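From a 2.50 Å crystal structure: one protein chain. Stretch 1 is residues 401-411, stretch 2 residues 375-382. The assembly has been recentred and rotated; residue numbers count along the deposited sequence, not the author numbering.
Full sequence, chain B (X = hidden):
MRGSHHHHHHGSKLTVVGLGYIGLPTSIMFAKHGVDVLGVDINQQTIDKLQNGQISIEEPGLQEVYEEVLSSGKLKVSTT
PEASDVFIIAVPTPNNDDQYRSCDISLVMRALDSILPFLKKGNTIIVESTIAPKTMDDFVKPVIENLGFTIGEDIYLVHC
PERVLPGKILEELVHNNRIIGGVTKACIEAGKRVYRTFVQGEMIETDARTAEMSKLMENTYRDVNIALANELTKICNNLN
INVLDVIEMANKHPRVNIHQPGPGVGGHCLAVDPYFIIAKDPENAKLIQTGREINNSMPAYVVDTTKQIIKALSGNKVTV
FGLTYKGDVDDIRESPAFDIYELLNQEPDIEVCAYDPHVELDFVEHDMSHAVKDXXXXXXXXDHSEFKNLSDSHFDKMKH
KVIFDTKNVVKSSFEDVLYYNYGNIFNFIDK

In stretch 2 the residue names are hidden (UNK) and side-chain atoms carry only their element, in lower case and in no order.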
ATOM      1  N   LYS B 401     -31.869 -10.317  17.233  1.00 72.48           N
ATOM      2  CA  LYS B 401     -30.485 -10.748  17.411  1.00 72.14           C
ATOM      3  C   LYS B 401     -29.650 -10.628  16.110  1.00 74.62           C
ATOM      4  O   LYS B 401     -29.374 -11.632  15.437  1.00 73.82           O
ATOM      5  CB  LYS B 401     -30.407 -12.152  18.042  1.00 75.46           C
ATOM      6  CG  LYS B 401     -30.900 -12.216  19.486  1.00 95.67           C
ATOM      7  CD  LYS B 401     -30.743 -13.618  20.065  1.00107.91           C
ATOM      8  CE  LYS B 401     -31.638 -13.861  21.253  1.00120.73           C
ATOM      9  NZ  LYS B 401     -31.422 -15.211  21.839  1.00131.29           N
ATOM     10  N   VAL B 402     -29.281  -9.376  15.745  1.00 69.85           N
ATOM     11  CA  VAL B 402     -28.447  -9.104  14.565  1.00 68.43           C
ATOM     12  C   VAL B 402     -27.177  -8.319  14.918  1.00 67.32           C
ATOM     13  O   VAL B 402     -27.233  -7.369  15.699  1.00 66.96           O
ATOM     14  CB  VAL B 402     -29.179  -8.584  13.288  1.00 73.03           C
ATOM     15  CG1 VAL B 402     -30.490  -9.331  13.037  1.00 73.03           C
ATOM     16  CG2 VAL B 402     -29.411  -7.085  13.323  1.00 72.93           C
ATOM     17  N   ILE B 403     -26.034  -8.751  14.363  1.00 60.01           N
ATOM     18  CA  ILE B 403     -24.723  -8.134  14.570  1.00 57.45           C
ATOM     19  C   ILE B 403     -24.109  -7.691  13.233  1.00 58.98           C
ATOM     20  O   ILE B 403     -23.961  -8.520  12.329  1.00 58.51           O
ATOM     21  CB  ILE B 403     -23.747  -9.102  15.309  1.00 59.98           C
ATOM     22  CG1 ILE B 403     -24.253  -9.471  16.715  1.00 60.39           C
ATOM     23  CG2 ILE B 403     -22.312  -8.518  15.364  1.00 59.81           C
ATOM     24  CD1 ILE B 403     -23.453 -10.544  17.404  1.00 66.94           C
ATOM     25  N   PHE B 404     -23.717  -6.395  13.127  1.00 52.31           N
ATOM     26  CA  PHE B 404     -22.948  -5.866  11.999  1.00 49.75           C
ATOM     27  C   PHE B 404     -21.562  -5.493  12.547  1.00 51.31           C
ATOM     28  O   PHE B 404     -21.395  -4.495  13.264  1.00 50.75           O
ATOM     29  CB  PHE B 404     -23.618  -4.691  11.259  1.00 50.77           C
ATOM     30  CG  PHE B 404     -22.789  -4.138  10.116  1.00 51.37           C
ATOM     31  CD1 PHE B 404     -22.012  -4.980   9.319  1.00 53.53           C
ATOM     32  CD2 PHE B 404     -22.784  -2.779   9.834  1.00 52.37           C
ATOM     33  CE1 PHE B 404     -21.225  -4.466   8.288  1.00 52.79           C
ATOM     34  CE2 PHE B 404     -22.011  -2.271   8.788  1.00 54.11           C
ATOM     35  CZ  PHE B 404     -21.246  -3.121   8.020  1.00 51.93           C
ATOM     36  N   ASP B 405     -20.584  -6.357  12.254  1.00 45.89           N
ATOM     37  CA  ASP B 405     -19.220  -6.220  12.736  1.00 43.94           C
ATOM     38  C   ASP B 405     -18.327  -5.574  11.684  1.00 47.38           C
ATOM     39  O   ASP B 405     -17.990  -6.197  10.682  1.00 47.70           O
ATOM     40  CB  ASP B 405     -18.706  -7.581  13.224  1.00 44.64           C
ATOM     41  CG  ASP B 405     -17.371  -7.596  13.927  1.00 54.04           C
ATOM     42  OD1 ASP B 405     -16.888  -6.513  14.315  1.00 57.84           O
ATOM     43  OD2 ASP B 405     -16.815  -8.690  14.104  1.00 54.49           O
ATOM     44  N   THR B 406     -17.970  -4.297  11.914  1.00 43.04           N
ATOM     45  CA  THR B 406     -17.128  -3.502  11.024  1.00 41.84           C
ATOM     46  C   THR B 406     -15.640  -3.824  11.204  1.00 45.85           C
ATOM     47  O   THR B 406     -14.827  -3.358  10.404  1.00 44.82           O
ATOM     48  CB  THR B 406     -17.415  -1.989  11.210  1.00 36.83           C
ATOM     49  OG1 THR B 406     -16.906  -1.551  12.457  1.00 34.72           O
ATOM     50  CG2 THR B 406     -18.871  -1.643  11.071  1.00 28.70           C
ATOM     51  N   LYS B 407     -15.291  -4.606  12.252  1.00 43.75           N
ATOM     52  CA  LYS B 407     -13.905  -4.971  12.609  1.00 43.52           C
ATOM     53  C   LYS B 407     -13.536  -6.454  12.396  1.00 48.74           C
ATOM     54  O   LYS B 407     -12.351  -6.780  12.463  1.00 48.47           O
ATOM     55  CB  LYS B 407     -13.587  -4.555  14.073  1.00 44.45           C
ATOM     56  CG  LYS B 407     -13.552  -3.050  14.331  1.00 44.97           C
ATOM     57  CD  LYS B 407     -12.381  -2.328  13.638  1.00 45.72           C
ATOM     58  CE  LYS B 407     -11.044  -2.523  14.290  1.00 53.77           C
ATOM     59  NZ  LYS B 407     -10.031  -1.610  13.703  1.00 75.86           N
ATOM     60  N   ASN B 408     -14.534  -7.340  12.147  1.00 46.56           N
ATOM     61  CA  ASN B 408     -14.362  -8.795  11.963  1.00 47.21           C
ATOM     62  C   ASN B 408     -13.638  -9.424  13.185  1.00 53.82           C
ATOM     63  O   ASN B 408     -12.679 -10.194  13.044  1.00 53.72           O
ATOM     64  CB  ASN B 408     -13.695  -9.119  10.614  1.00 45.34           C
ATOM     65  CG  ASN B 408     -13.722 -10.575  10.226  1.00 55.65           C
ATOM     66  OD1 ASN B 408     -14.688 -11.302  10.452  1.00 50.09           O
ATOM     67  ND2 ASN B 408     -12.658 -11.032   9.607  1.00 42.39           N
ATOM     68  N   VAL B 409     -14.108  -9.048  14.392  1.00 51.22           N
ATOM     69  CA  VAL B 409     -13.556  -9.444  15.683  1.00 51.96           C
ATOM     70  C   VAL B 409     -14.185 -10.722  16.278  1.00 59.99           C
ATOM     71  O   VAL B 409     -13.465 -11.507  16.902  1.00 59.84           O
ATOM     72  CB  VAL B 409     -13.487  -8.237  16.673  1.00 55.58           C
ATOM     73  CG1 VAL B 409     -14.866  -7.814  17.172  1.00 55.16           C
ATOM     74  CG2 VAL B 409     -12.544  -8.511  17.835  1.00 55.45           C
ATOM     75  N   VAL B 410     -15.505 -10.937  16.073  1.00 59.71           N
ATOM     76  CA  VAL B 410     -16.219 -12.103  16.599  1.00 61.12           C
ATOM     77  C   VAL B 410     -15.740 -13.375  15.917  1.00 70.55           C
ATOM     78  O   VAL B 410     -15.854 -13.512  14.696  1.00 70.50           O
ATOM     79  CB  VAL B 410     -17.760 -11.965  16.557  1.00 64.66           C
ATOM     80  CG1 VAL B 410     -18.420 -13.043  17.414  1.00 64.45           C
ATOM     81  CG2 VAL B 410     -18.202 -10.587  17.020  1.00 64.22           C
ATOM     82  N   LYS B 411     -15.190 -14.296  16.709  1.00 70.97           N
ATOM     83  CA  LYS B 411     -14.671 -15.552  16.175  1.00 72.93           C
ATOM     84  C   LYS B 411     -15.547 -16.775  16.523  1.00 81.53           C
ATOM     85  O   LYS B 411     -15.407 -17.829  15.896  1.00 81.66           O
ATOM     86  CB  LYS B 411     -13.169 -15.721  16.486  1.00 75.47           C
ATOM     87  CG  LYS B 411     -12.352 -14.591  15.862  1.00 91.42           C
ATOM     88  CD  LYS B 411     -10.873 -14.892  15.678  1.00101.79           C
ATOM     89  CE  LYS B 411     -10.186 -13.818  14.853  1.00108.32           C
ATOM     90  NZ  LYS B 411     -10.313 -12.459  15.449  1.00111.36           N
ATOM     91  N   UNK B 375     -32.723  -3.907  21.803  1.00 74.73           N
ATOM     92  CA  UNK B 375     -32.024  -3.404  20.628  1.00 73.03           C
ATOM     93  C   UNK B 375     -32.308  -4.252  19.391  1.00 73.06           C
ATOM     94  O   UNK B 375     -32.430  -5.478  19.486  1.00 72.60           O
ATOM     95  c   UNK B 375     -30.531  -3.333  20.896  1.00 73.66           C
ATOM     96  N   UNK B 376     -32.429  -3.575  18.232  1.00 66.69           N
ATOM     97  CA  UNK B 376     -32.645  -4.207  16.928  1.00 65.13           C
ATOM     98  C   UNK B 376     -31.315  -4.614  16.262  1.00 64.92           C
ATOM     99  O   UNK B 376     -31.303  -5.581  15.503  1.00 64.49           O
ATOM    100  o   UNK B 376     -34.695  -2.980  16.564  1.00 81.66           O
ATOM    101  c   UNK B 376     -33.427  -3.282  16.006  1.00 69.08           C
ATOM    102  N   UNK B 377     -30.201  -3.893  16.559  1.00 58.31           N
ATOM    103  CA  UNK B 377     -28.867  -4.149  15.992  1.00 56.11           C
ATOM    104  C   UNK B 377     -27.710  -3.871  16.961  1.00 56.68           C
ATOM    105  O   UNK B 377     -27.707  -2.844  17.623  1.00 56.10           O
ATOM    106  c   UNK B 377     -27.279  -3.187  14.066  1.00 59.24           C
ATOM    107  c   UNK B 377     -26.795  -4.473  13.385  1.00 59.41           C
ATOM    108  c   UNK B 377     -28.690  -3.337  14.677  1.00 55.53           C
ATOM    109  c   UNK B 377     -27.218  -2.002  13.125  1.00 58.88           C
ATOM    110  N   UNK B 378     -26.732  -4.795  17.033  1.00 52.57           N
ATOM    111  CA  UNK B 378     -25.465  -4.626  17.777  1.00 51.46           C
ATOM    112  C   UNK B 378     -24.387  -4.239  16.751  1.00 51.48           C
ATOM    113  O   UNK B 378     -24.108  -4.985  15.799  1.00 50.12           O
ATOM    114  c   UNK B 378     -25.742  -5.691  20.049  1.00 54.82           C
ATOM    115  c   UNK B 378     -23.542  -5.921  18.859  1.00 53.99           C
ATOM    116  c   UNK B 378     -25.062  -5.817  18.688  1.00 54.91           C
ATOM    117  N   UNK B 379     -23.849  -3.034  16.912  1.00 45.69           N
ATOM    118  CA  UNK B 379     -22.855  -2.491  16.004  1.00 44.41           C
ATOM    119  C   UNK B 379     -21.448  -2.605  16.588  1.00 47.24           C
ATOM    120  O   UNK B 379     -21.130  -1.907  17.551  1.00 46.45           O
ATOM    121  c   UNK B 379     -23.220  -1.034  15.634  1.00 43.71           C
ATOM    122  c   UNK B 379     -22.550  -1.163  13.186  1.00 47.20           C
ATOM    123  c   UNK B 379     -22.935   1.057  14.290  1.00 47.80           C
ATOM    124  c   UNK B 379     -22.451  -0.364  14.496  1.00 47.36           C
ATOM    125  N   UNK B 380     -20.604  -3.478  15.996  1.00 43.46           N
ATOM    126  CA  UNK B 380     -19.222  -3.624  16.463  1.00 43.51           C
ATOM    127  C   UNK B 380     -18.226  -2.698  15.707  1.00 45.22           C
ATOM    128  O   UNK B 380     -17.944  -2.884  14.520  1.00 43.29           O
ATOM    129  c   UNK B 380     -19.864  -5.949  17.227  1.00 46.12           C
ATOM    130  c   UNK B 380     -17.453  -5.130  17.437  1.00 49.35           C
ATOM    131  c   UNK B 380     -19.487  -7.315  17.551  1.00 51.67           C
ATOM    132  c   UNK B 380     -18.752  -5.083  16.615  1.00 46.72           C
ATOM    133  N   UNK B 381     -17.709  -1.704  16.440  1.00 40.66           N
ATOM    134  CA  UNK B 381     -16.824  -0.650  15.940  1.00 39.28           C
ATOM    135  C   UNK B 381     -15.395  -0.679  16.477  1.00 44.12           C
ATOM    136  O   UNK B 381     -14.542   0.010  15.910  1.00 41.78           O
ATOM    137  c   UNK B 381     -18.871   0.977  15.668  1.00 39.40           C
ATOM    138  c   UNK B 381     -17.452   0.739  16.153  1.00 38.01           C
ATOM    139  c   UNK B 381     -19.312   2.326  16.065  1.00 37.22           C
ATOM    140  c   UNK B 381     -18.993   0.787  14.155  1.00 41.90           C
ATOM    141  N   UNK B 382     -15.117  -1.517  17.517  1.00 43.74           N
ATOM    142  CA  UNK B 382     -13.774  -1.713  18.100  1.00 44.55           C
ATOM    143  C   UNK B 382     -13.425  -3.189  18.203  1.00 49.20           C
ATOM    144  O   UNK B 382     -14.313  -4.000  18.432  1.00 49.81           O
ATOM    145  c   UNK B 382     -13.659  -1.044  19.466  1.00 47.30           C
ATOM    146  o   UNK B 382     -13.914   0.347  19.348  1.00 54.30           O
TER

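Position 375 carries a single side-chain carbon with nothing beyond it, and that carbon makes no contact with stretch 1. This is alanine. Ala-375 is buried, and its methyl occupies little room.

Position 376 has one carbon followed by one oxygen, and neither touches stretch 1; what Val-402 CG2 meets, at 3.3 Å, is the backbone O of 376. The hydroxymethyl group is that of serine. The CA-to-CB bond of Ser-376 points away from stretch 1, and its hydroxyl is hydrogen-bonded elsewhere in the structure, so a small polar group is satisfied in a buried place.

Position 377 shows four carbons forked at the second. One end carbon lies 3.7 Å from Val-402 CG2 and 3.8 Å from Phe-404 CB. The pattern is that of leucine, and the end carbon is Leu-377 CD1. The CA-to-CB bond points sideways, but with chi1 t and chi2 p the end of the chain comes nearer to stretch 1, a reach that the fork at the second carbon makes possible.

At position 378 one carbon carries two others, three in all, and one of the outer pair stands 4.2 Å from Ile-403 CG1. This is valine, whose branching at CB suits an extended strand; the outer carbon is Val-378 CG1. The backbone of Val-378, which pairs with Ile-403, does more: Val-378 N donates to Val-402 O at 2.9 Å, nearly straight, and Val-378 O accepts from Phe-404 N at 3.0 Å.

Position 379 again has four carbons forked at the second, and one end carbon approaches Phe-404 CD2 to 3.7 Å, meeting the ring obliquely. Hence leucine, with Leu-379 CD1 at the ring. Leu-379 shares a sheet face with its bridge partner Phe-404, and with chi1 t and chi2 p its end comes nearer, so that an apolar branch reaches the apolar ring.

Position 380 has four carbons forked at the first, with one arm two carbons long. The end of that arm lies 3.8 Å from Ile-403 CG2 and 3.6 Å from Val-410 CG2, while the short arm of 380 sits 3.7 Å from Val-409 CG1. This is isoleucine, the arms ending in CD1 and CG2. Ile-380 has more area covered by the other stretch than any of its neighbours, its branched chain touching both the strand and the loop beyond.

Position 381 has four carbons forked at the second, one end carbon 3.6 Å from Thr-406 OG1. It is leucine, whose length lets a chain that starts away bring Leu-381 CD2 back to Thr-406.

Position 382 has one carbon and one oxygen, neither touching stretch 1; its backbone N lies 3.9 Å from Lys-407 CG. In this serine the CA-to-CB bond points away, and the buried hydroxyl finds a partner elsewhere in the structure.

The contact is a parallel strand pairing. Phe-404 uses both N and O, Phe-404 O accepting from Ile-380 N at 3.0 Å. The ladder closes at Ile-380 O, which accepts from Thr-406 N at 3.0 Å and Thr-406 OG1 at 2.7 Å. Phe-404 and Leu-379 pack on one face, Ile-403, Val-378 and Ile-380 on the other. Asp-405 steadies the following turn: Asp-405 OD1 accepts from Lys-407 N at 3.2 Å and Asp-405 OD2 from Val-409 N at 2.7 Å, helping to hold the loop against Ile-380.

Stretch 2 375-382: ASLVLILS
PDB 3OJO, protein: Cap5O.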